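Local coordinates for protein putative uronate isomerase (Thermotoga maritima, PDB 4NAR) that is of unconfirmed function but may interconvert the two enantiomers of lactate, as a lactate racemase does, at residues 321-326 with 344-349; 327-332 with 351-356; 35-40 with 82-87. One frame throughout, in Å; residues are numbered along the deposited sequence.

Contact 1. Residues 321-326 with 344-349; sequences DKWIRE and DFNKNV. With SO4 (sulfate ion), chain B.
V349 packs against both I324 and W323 on helix 318-327. Its two methyl groups divide the work. CG1 meets CG1 of I324 at 3.8 Å, and CG2 comes to the edge of the W323 indole, near its plane, with CB of W323 4.1 Å from it. F345 joins them from the loop before helix 347-357. The F345 ring points its CZ edge at the carbonyl oxygen of W323, with CZ and O 3.4 Å apart and O near the ring plane. The F345 CG lies anti to the backbone N (chi1 -169°), which starts the ring toward helix 318-327. Y338 meets the F345 ring edge-to-face. I324, V349 and F345 are the buried part of the contact.

W323 and N346 are partly exposed but still close, with W323 CE3 3.7 Å from N346 CB. The indole and the N346 amide are nearly parallel, 13° apart. E326 is the loose, exposed part. It brings only OE1 near the F345 rim, at 4.4 Å from CE2.

N346 also caps helix 347-357. Its OD1 accepts from V349 N at 3.0 Å and, weakly, from N348 N. Two residues on, N348 ND2 donates to a sulfate ion, probably from the crystallisation liquor. No hydrogen bond crosses between the segments. Apolar and aromatic packing therefore holds them together, while the polar side chain of N346 is used to start its own helix.

Contact 2. Residues 327-332 with 351-356; sequences IGYHCK and AHVINV
Y329 lies across helix 347-357 and is met there by three side chains in three different ways. At its tip, OH is hydrogen-bonded to H352 NE2 at 2.7 Å, and either atom could be the donor. NE2 sits near the plane of the tyrosine ring, and OH near the plane of the imidazole. The two rings are steeply turned against each other, with planes at 69°. W283 stacks on the H352 ring. Over one face of Y329 comes V353 CG2, a CH-pi contact 3.9 Å from the ring centroid and offset toward the rim. V356 approaches obliquely, its CB 3.6 Å from Y329 CE1. The Y329 CG stands beside the backbone N and anti to the carbonyl carbon (chi1 -69°), and the end of the side chain comes nearer helix 347-357.

V353 is wedged against the backbone as well. The G328 carbonyl oxygen lies close to both its methyls, with O to CG1 at 3.1 Å. I327 CG2 touches V353 CG2 from the end of helix 318-327.

I354 meets the next part of the loop through its CA and its side chain. Its CA makes a CA-H...O contact with H330 O at 3.5 Å. Its CD1 packs on K332 CG at 3.8 Å, while K332 NZ goes on to bond L185 O. H330 is held by E369 through ND1.

G328, with positive phi, ends helix 318-327, and C331 is the N-cap of helix 332-341. The segment is thus the short loop joining these two helices, packed on the next helix, 347-357. All three lie in the connection between the neighbouring parallel strands 302-308 and 373-379 of an alpha/beta domain.

Contact 3. Residues 35-40 with 82-87; sequences VHTDYT and EKKLGI
K84 reaches from helix 78-85 to the backbone of the loop after strand 31-36 and makes the polar link. Its NZ donates to D38 O at 2.7 Å. The nitrogen lies well above the carbonyl plane, 62° out of it. A second carbonyl, R41 O, takes another bond from the same NZ, so the ammonium group ties two points of one loop. The chain is bent to arrive there. CG is anti to the backbone N (chi1 173°), and the later torsions fold the chain over T37. An alanine here would probably leave the D38 and R41 carbonyls without their charged donor and open a gap beside T37.

A second polar group lies within residues 35-40. H36 ND1 donates to T37 O at 2.8 Å, nearly straight at 165° and close to the imidazole plane. H36 NE2 bonds T66 OG1 on the neighbouring strand. Gripped at both nitrogens, the ring is likely to be held in its rotation. T37 OG1 bonds D43, and D38 OD2 bonds H73.

Packing contacts complete the join. L85 CD2 lies over one face of H36, a CH-pi contact 4.1 Å from the ring centroid. The two side chains cross at about a right angle. K84 CG approaches H36 ND1 obliquely at 3.9 Å.

Helix 78-85 lies in the crossover between the parallel strands 63-68 and 94-97. The loop 37-40 follows strand 31-36, which lies between the parallel strands 144-150 and 63-68. Acetate lies near T37 and a sulfate near D38, consistent with a pocket at the strand ends, as is common in alpha/beta folds.

Contacts 1 and 2 are neighbours, with centres 10 Å apart. Both use helix 347-357, and their segments alternate along the chain. They also touch directly, as where I324 CG2 meets Y329 OH at 3.6 Å. Both belong to the helices between strands 302-308 and 373-379 of the separate parallel sheet. Contact 3 comes earlier in the chain, where helix 78-85 packs at the end of strand 31-36 of the mixed sheet. Its centre is about 29 Å from that of contact 1 and 30 Å from that of contact 2. The sulfate on N348, probably from the crystallisation liquor, is also bonded by T72, H180 and W283. Both parts of the chain hold it, consistent with a pocket between them.

Contact 1. Residues 321-326 with 344-349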
loop_
_atom_site.group_PDB
_atom_site.type_symbol
_atom_site.label_atom_id
_atom_site.label_comp_id
_atom_site.label_asym_id
_atom_site.label_seq_id
_atom_site.Cartn_x
_atom_site.Cartn_y
_atom_site.Cartn_z
ATOM N N ASP A 321 -5.133 10.726 12.764
ATOM C CA ASP A 321 -5.774 9.965 13.834
ATOM C C ASP A 321 -6.995 10.716 14.422
ATOM O O ASP A 321 -8.079 10.129 14.594
ATOM C CB ASP A 321 -4.745 9.642 14.927
ATOM C CG ASP A 321 -5.306 8.732 16.009
ATOM O OD1 ASP A 321 -5.146 7.494 15.889
ATOM O OD2 ASP A 321 -5.909 9.253 16.977
ATOM N N LYS A 322 -6.815 12.012 14.708
ATOM C CA LYS A 322 -7.911 12.897 15.137
ATOM C C LYS A 322 -9.022 12.903 14.090
ATOM O O LYS A 322 -10.211 12.802 14.408
ATOM C CB LYS A 322 -7.393 14.324 15.327
ATOM C CG LYS A 322 -7.891 15.053 16.569
ATOM C CD LYS A 322 -6.990 16.265 16.874
ATOM C CE LYS A 322 -5.538 15.823 17.194
ATOM N NZ LYS A 322 -4.468 16.767 16.678
ATOM N N TRP A 323 -8.622 13.005 12.830
ATOM C CA TRP A 323 -9.590 13.078 11.746
ATOM C C TRP A 323 -10.414 11.806 11.623
ATOM O O TRP A 323 -11.639 11.872 11.484
ATOM C CB TRP A 323 -8.892 13.402 10.435
ATOM C CG TRP A 323 -8.498 14.838 10.347
ATOM C CD1 TRP A 323 -9.027 15.885 11.062
ATOM C CD2 TRP A 323 -7.491 15.402 9.489
ATOM N NE1 TRP A 323 -8.410 17.064 10.698
ATOM C CE2 TRP A 323 -7.465 16.798 9.734
ATOM C CE3 TRP A 323 -6.612 14.866 8.539
ATOM C CZ2 TRP A 323 -6.587 17.667 9.053
ATOM C CZ3 TRP A 323 -5.738 15.729 7.863
ATOM C CH2 TRP A 323 -5.736 17.116 8.126
ATOM N N ILE A 324 -9.744 10.657 11.679
ATOM C CA ILE A 324 -10.436 9.372 11.648
ATOM C C ILE A 324 -11.502 9.266 12.742
ATOM O O ILE A 324 -12.645 8.874 12.462
ATOM C CB ILE A 324 -9.456 8.191 11.771
ATOM C CG1 ILE A 324 -8.600 8.086 10.499
ATOM C CG2 ILE A 324 -10.228 6.899 12.026
ATOM C CD1 ILE A 324 -7.289 7.372 10.701
ATOM N N ARG A 325 -11.128 9.622 13.972
ATOM C CA ARG A 325 -12.045 9.599 15.114
ATOM C C ARG A 325 -13.192 10.621 14.995
ATOM O O ARG A 325 -14.295 10.363 15.474
ATOM C CB ARG A 325 -11.281 9.809 16.428
ATOM C CG ARG A 325 -10.471 8.596 16.887
ATOM C CD ARG A 325 -9.731 8.845 18.220
ATOM N NE ARG A 325 -8.437 9.507 18.029
ATOM C CZ ARG A 325 -8.150 10.760 18.399
ATOM N NH1 ARG A 325 -9.068 11.510 18.997
ATOM N NH2 ARG A 325 -6.933 11.261 18.178
ATOM N N GLU A 326 -12.935 11.771 14.370
ATOM C CA GLU A 326 -13.993 12.757 14.124
ATOM C C GLU A 326 -15.122 12.187 13.259
ATOM O O GLU A 326 -16.293 12.172 13.662
ATOM C CB GLU A 326 -13.430 14.013 13.451
ATOM C CG GLU A 326 -13.304 15.225 14.372
ATOM C CD GLU A 326 -12.065 16.083 14.071
ATOM O OE1 GLU A 326 -11.767 16.317 12.868
ATOM O OE2 GLU A 326 -11.390 16.517 15.043
ATOM N N ASP A 344 -13.874 20.850 3.634
ATOM C CA ASP A 344 -12.428 20.850 3.848
ATOM C C ASP A 344 -11.863 19.523 4.395
ATOM O O ASP A 344 -10.641 19.361 4.491
ATOM C CB ASP A 344 -12.048 21.977 4.805
ATOM C CG ASP A 344 -12.730 21.838 6.164
ATOM O OD1 ASP A 344 -13.806 21.185 6.238
ATOM O OD2 ASP A 344 -12.202 22.388 7.159
ATOM N N PHE A 345 -12.736 18.582 4.759
ATOM C CA PHE A 345 -12.289 17.345 5.405
ATOM C C PHE A 345 -11.398 16.538 4.468
ATOM O O PHE A 345 -11.665 16.455 3.257
ATOM C CB PHE A 345 -13.486 16.503 5.854
ATOM C CG PHE A 345 -13.120 15.358 6.757
ATOM C CD1 PHE A 345 -12.951 14.072 6.242
ATOM C CD2 PHE A 345 -12.949 15.562 8.128
ATOM C CE1 PHE A 345 -12.621 13.006 7.083
ATOM C CE2 PHE A 345 -12.619 14.499 8.978
ATOM C CZ PHE A 345 -12.449 13.225 8.455
ATOM N N ASN A 346 -10.338 15.963 5.033
ATOM C CA ASN A 346 -9.333 15.250 4.254
ATOM C C ASN A 346 -9.880 14.003 3.533
ATOM O O ASN A 346 -10.380 13.073 4.173
ATOM C CB ASN A 346 -8.157 14.851 5.145
ATOM C CG ASN A 346 -7.075 14.123 4.372
ATOM O OD1 ASN A 346 -7.138 12.896 4.186
ATOM N ND2 ASN A 346 -6.080 14.878 3.896
ATOM N N LYS A 347 -9.735 13.967 2.210
ATOM C CA LYS A 347 -10.335 12.910 1.405
ATOM C C LYS A 347 -9.663 11.535 1.504
ATOM O O LYS A 347 -10.292 10.509 1.189
ATOM C CB LYS A 347 -10.457 13.366 -0.051
ATOM C CG LYS A 347 -11.612 14.340 -0.250
ATOM C CD LYS A 347 -11.636 14.920 -1.648
ATOM C CE LYS A 347 -12.710 15.999 -1.764
ATOM N NZ LYS A 347 -13.990 15.406 -2.211
ATOM N N ASN A 348 -8.404 11.514 1.944
ATOM C CA ASN A 348 -7.678 10.264 2.158
ATOM C C ASN A 348 -8.311 9.527 3.350
ATOM O O ASN A 348 -8.722 8.363 3.230
ATOM C CB ASN A 348 -6.176 10.541 2.385
ATOM C CG ASN A 348 -5.295 9.285 2.241
ATOM O OD1 ASN A 348 -5.779 8.137 2.221
ATOM N ND2 ASN A 348 -3.985 9.507 2.150
ATOM N N VAL A 349 -8.404 10.216 4.485
ATOM C CA VAL A 349 -9.178 9.732 5.631
ATOM C C VAL A 349 -10.624 9.361 5.242
ATOM O O VAL A 349 -11.141 8.307 5.652
ATOM C CB VAL A 349 -9.220 10.784 6.760
ATOM C CG1 VAL A 349 -10.167 10.341 7.890
ATOM C CG2 VAL A 349 -7.813 11.058 7.287
HETATM S S SO4 B . -1.243 5.954 2.128
HETATM O O1 SO4 B . -1.516 6.015 0.682
HETATM O O2 SO4 B . 0.212 5.960 2.345
HETATM O O3 SO4 B . -1.874 7.106 2.788
HETATM O O4 SO4 B . -1.817 4.709 2.683
#

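Contact 2. Residues 327-332 with 351-356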
loop_
_atom_site.group_PDB
_atom_site.type_symbol
_atom_site.label_atom_id
_atom_site.label_comp_id
_atom_site.label_asym_id
_atom_site.label_seq_id
_atom_site.Cartn_x
_atom_site.Cartn_y
_atom_site.Cartn_z
ATOM N N ILE A 327 -14.772 11.726 12.063
ATOM C CA ILE A 327 -15.786 11.248 11.137
ATOM C C ILE A 327 -16.280 9.824 11.480
ATOM O O ILE A 327 -17.460 9.514 11.300
ATOM C CB ILE A 327 -15.298 11.348 9.659
ATOM C CG1 ILE A 327 -16.472 11.208 8.683
ATOM C CG2 ILE A 327 -14.154 10.346 9.356
ATOM C CD1 ILE A 327 -16.031 11.111 7.239
ATOM N N GLY A 328 -15.385 8.967 11.975
ATOM C CA GLY A 328 -15.749 7.586 12.266
ATOM C C GLY A 328 -16.026 6.778 10.999
ATOM O O GLY A 328 -15.941 7.289 9.860
ATOM N N TYR A 329 -16.383 5.510 11.183
ATOM C CA TYR A 329 -16.472 4.593 10.049
ATOM C C TYR A 329 -17.891 4.429 9.516
ATOM O O TYR A 329 -18.780 3.952 10.218
ATOM C CB TYR A 329 -15.853 3.250 10.425
ATOM C CG TYR A 329 -14.345 3.316 10.592
ATOM C CD1 TYR A 329 -13.495 3.055 9.512
ATOM C CD2 TYR A 329 -13.770 3.637 11.817
ATOM C CE1 TYR A 329 -12.105 3.109 9.653
ATOM C CE2 TYR A 329 -12.387 3.685 11.972
ATOM C CZ TYR A 329 -11.557 3.420 10.880
ATOM O OH TYR A 329 -10.179 3.473 11.004
ATOM N N HIS A 330 -18.084 4.806 8.255
ATOM C CA HIS A 330 -19.411 4.868 7.659
ATOM C C HIS A 330 -19.384 4.505 6.179
ATOM O O HIS A 330 -18.309 4.416 5.576
ATOM C CB HIS A 330 -19.963 6.287 7.784
ATOM C CG HIS A 330 -20.064 6.784 9.195
ATOM N ND1 HIS A 330 -21.209 6.651 9.946
ATOM C CD2 HIS A 330 -19.162 7.430 9.982
ATOM C CE1 HIS A 330 -21.016 7.195 11.141
ATOM N NE2 HIS A 330 -19.784 7.667 11.188
ATOM N N CYS A 331 -20.575 4.317 5.601
ATOM C CA CYS A 331 -20.720 3.944 4.198
ATOM C C CYS A 331 -20.489 5.159 3.303
ATOM O O CYS A 331 -20.435 6.307 3.781
ATOM C CB CYS A 331 -22.117 3.351 3.929
ATOM S SG CYS A 331 -23.506 4.557 4.050
ATOM N N LYS A 332 -20.374 4.894 2.002
ATOM C CA LYS A 332 -20.029 5.926 1.036
ATOM C C LYS A 332 -21.016 7.081 1.020
ATOM O O LYS A 332 -20.605 8.246 0.959
ATOM C CB LYS A 332 -19.904 5.342 -0.369
ATOM C CG LYS A 332 -19.091 6.223 -1.310
ATOM C CD LYS A 332 -19.502 6.021 -2.754
ATOM C CE LYS A 332 -19.412 4.569 -3.152
ATOM N NZ LYS A 332 -19.270 4.411 -4.636
ATOM N N ALA A 351 -11.744 8.443 2.310
ATOM C CA ALA A 351 -11.708 7.210 1.522
ATOM C C ALA A 351 -11.436 5.990 2.423
ATOM O O ALA A 351 -12.061 4.929 2.266
ATOM C CB ALA A 351 -10.664 7.319 0.386
ATOM N N HIS A 352 -10.512 6.155 3.370
ATOM C CA HIS A 352 -10.111 5.071 4.273
ATOM C C HIS A 352 -11.303 4.492 5.046
ATOM O O HIS A 352 -11.526 3.275 5.094
ATOM C CB HIS A 352 -9.089 5.596 5.276
ATOM C CG HIS A 352 -8.984 4.765 6.525
ATOM N ND1 HIS A 352 -8.377 3.532 6.554
ATOM C CD2 HIS A 352 -9.396 5.019 7.794
ATOM C CE1 HIS A 352 -8.420 3.048 7.792
ATOM N NE2 HIS A 352 -9.036 3.926 8.555
ATOM N N VAL A 353 -12.049 5.402 5.656
ATOM C CA VAL A 353 -13.232 5.082 6.439
ATOM C C VAL A 353 -14.282 4.275 5.626
ATOM O O VAL A 353 -14.771 3.248 6.079
ATOM C CB VAL A 353 -13.772 6.407 7.062
ATOM C CG1 VAL A 353 -15.272 6.516 6.951
ATOM C CG2 VAL A 353 -13.246 6.569 8.494
ATOM N N ILE A 354 -14.598 4.716 4.416
ATOM C CA ILE A 354 -15.500 3.966 3.551
ATOM C C ILE A 354 -14.896 2.606 3.220
ATOM O O ILE A 354 -15.584 1.576 3.262
ATOM C CB ILE A 354 -15.739 4.698 2.226
ATOM C CG1 ILE A 354 -16.323 6.097 2.474
ATOM C CG2 ILE A 354 -16.650 3.860 1.305
ATOM C CD1 ILE A 354 -16.337 7.009 1.226
ATOM N N ASN A 355 -13.611 2.615 2.876
ATOM C CA ASN A 355 -12.892 1.394 2.554
ATOM C C ASN A 355 -13.022 0.320 3.646
ATOM O O ASN A 355 -13.329 -0.852 3.363
ATOM C CB ASN A 355 -11.426 1.723 2.274
ATOM C CG ASN A 355 -11.209 2.266 0.862
ATOM O OD1 ASN A 355 -12.001 1.978 -0.058
ATOM N ND2 ASN A 355 -10.127 3.037 0.676
ATOM N N VAL A 356 -12.796 0.729 4.892
ATOM C CA VAL A 356 -12.944 -0.180 6.018
ATOM C C VAL A 356 -14.405 -0.617 6.240
ATOM O O VAL A 356 -14.686 -1.827 6.358
ATOM C CB VAL A 356 -12.401 0.422 7.322
ATOM C CG1 VAL A 356 -12.737 -0.500 8.510
ATOM C CG2 VAL A 356 -10.888 0.673 7.224
#

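Contact 3. Residues 35-40 with 82-87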
loop_
_atom_site.group_PDB
_atom_site.type_symbol
_atom_site.label_atom_id
_atom_site.label_comp_id
_atom_site.label_asym_id
_atom_site.label_seq_id
_atom_site.Cartn_x
_atom_site.Cartn_y
_atom_site.Cartn_z
ATOM N N VAL A 35 15.218 3.362 -3.432
ATOM C CA VAL A 35 13.892 3.601 -2.878
ATOM C C VAL A 35 13.257 2.234 -2.573
ATOM O O VAL A 35 13.202 1.357 -3.451
ATOM C CB VAL A 35 13.019 4.443 -3.860
ATOM C CG1 VAL A 35 11.634 4.682 -3.285
ATOM C CG2 VAL A 35 13.697 5.791 -4.169
ATOM N N HIS A 36 12.801 2.048 -1.328
ATOM C CA HIS A 36 12.336 0.742 -0.854
ATOM C C HIS A 36 11.021 0.850 -0.086
ATOM O O HIS A 36 10.620 1.947 0.326
ATOM C CB HIS A 36 13.389 0.089 0.064
ATOM C CG HIS A 36 13.788 0.954 1.231
ATOM N ND1 HIS A 36 13.109 0.948 2.429
ATOM C CD2 HIS A 36 14.790 1.860 1.361
ATOM C CE1 HIS A 36 13.674 1.822 3.254
ATOM N NE2 HIS A 36 14.692 2.383 2.633
ATOM N N THR A 37 10.375 -0.302 0.111
ATOM C CA THR A 37 9.152 -0.415 0.901
ATOM C C THR A 37 9.479 -0.268 2.391
ATOM O O THR A 37 10.663 -0.302 2.792
ATOM C CB THR A 37 8.453 -1.784 0.653
ATOM O OG1 THR A 37 9.322 -2.857 1.051
ATOM C CG2 THR A 37 8.096 -1.958 -0.831
ATOM N N ASP A 38 8.445 -0.116 3.220
ATOM C CA ASP A 38 8.682 0.136 4.646
ATOM C C ASP A 38 8.377 -1.105 5.499
ATOM O O ASP A 38 8.097 -2.180 4.946
ATOM C CB ASP A 38 7.916 1.373 5.140
ATOM C CG ASP A 38 6.405 1.203 5.047
ATOM O OD1 ASP A 38 5.977 0.143 4.526
ATOM O OD2 ASP A 38 5.650 2.124 5.477
ATOM N N TYR A 39 8.434 -0.944 6.829
ATOM C CA TYR A 39 8.266 -2.059 7.783
ATOM C C TYR A 39 6.909 -2.740 7.570
ATOM O O TYR A 39 6.675 -3.865 8.027
ATOM C CB TYR A 39 8.363 -1.548 9.234
ATOM C CG TYR A 39 7.137 -0.750 9.662
ATOM C CD1 TYR A 39 7.022 0.605 9.354
ATOM C CD2 TYR A 39 6.076 -1.363 10.340
ATOM C CE1 TYR A 39 5.900 1.328 9.715
ATOM C CE2 TYR A 39 4.947 -0.643 10.704
ATOM C CZ TYR A 39 4.865 0.704 10.394
ATOM O OH TYR A 39 3.742 1.434 10.747
ATOM N N THR A 40 6.028 -2.016 6.881
ATOM C CA THR A 40 4.654 -2.418 6.619
ATOM C C THR A 40 4.592 -3.527 5.557
ATOM O O THR A 40 3.617 -4.292 5.487
ATOM C CB THR A 40 3.827 -1.153 6.209
ATOM O OG1 THR A 40 2.965 -0.760 7.290
ATOM C CG2 THR A 40 3.055 -1.331 4.902
ATOM N N GLU A 82 17.935 -1.335 8.537
ATOM C CA GLU A 82 18.877 -2.447 8.548
ATOM C C GLU A 82 18.169 -3.764 8.281
ATOM O O GLU A 82 18.598 -4.535 7.424
ATOM C CB GLU A 82 19.587 -2.539 9.895
ATOM C CG GLU A 82 20.449 -1.337 10.240
ATOM C CD GLU A 82 21.206 -1.527 11.546
ATOM O OE1 GLU A 82 20.690 -1.113 12.602
ATOM O OE2 GLU A 82 22.321 -2.088 11.519
ATOM N N LYS A 83 17.089 -4.018 9.019
ATOM C CA LYS A 83 16.317 -5.237 8.833
ATOM C C LYS A 83 15.757 -5.321 7.414
ATOM O O LYS A 83 15.836 -6.371 6.767
ATOM C CB LYS A 83 15.190 -5.357 9.875
ATOM C CG LYS A 83 14.215 -6.519 9.587
ATOM C CD LYS A 83 13.523 -7.061 10.836
ATOM C CE LYS A 83 12.484 -6.080 11.407
ATOM N NZ LYS A 83 11.695 -6.683 12.536
ATOM N N LYS A 84 15.204 -4.215 6.928
ATOM C CA LYS A 84 14.579 -4.189 5.603
ATOM C C LYS A 84 15.579 -4.411 4.466
ATOM O O LYS A 84 15.282 -5.092 3.473
ATOM C CB LYS A 84 13.849 -2.857 5.390
ATOM C CG LYS A 84 13.319 -2.664 3.984
ATOM C CD LYS A 84 12.406 -3.813 3.584
ATOM C CE LYS A 84 10.995 -3.325 3.431
ATOM N NZ LYS A 84 10.096 -3.866 4.438
ATOM N N LEU A 85 16.768 -3.839 4.611
ATOM C CA LEU A 85 17.715 -3.823 3.505
ATOM C C LEU A 85 18.735 -4.954 3.602
ATOM O O LEU A 85 19.330 -5.358 2.587
ATOM C CB LEU A 85 18.412 -2.465 3.442
ATOM C CG LEU A 85 17.431 -1.313 3.183
ATOM C CD1 LEU A 85 18.099 0.073 3.223
ATOM C CD2 LEU A 85 16.686 -1.551 1.845
ATOM N N GLY A 86 18.908 -5.473 4.820
ATOM C CA GLY A 86 19.963 -6.419 5.112
ATOM C C GLY A 86 21.319 -5.740 5.023
ATOM O O GLY A 86 22.321 -6.367 4.670
ATOM N N ILE A 87 21.351 -4.445 5.336
ATOM C CA ILE A 87 22.589 -3.664 5.303
ATOM C C ILE A 87 22.806 -2.987 6.665
ATOM O O ILE A 87 21.865 -2.444 7.252
ATOM C CB ILE A 87 22.535 -2.591 4.194
ATOM C CG1 ILE A 87 22.178 -3.234 2.848
ATOM C CG2 ILE A 87 23.856 -1.834 4.107
ATOM C CD1 ILE A 87 22.155 -2.246 1.658
#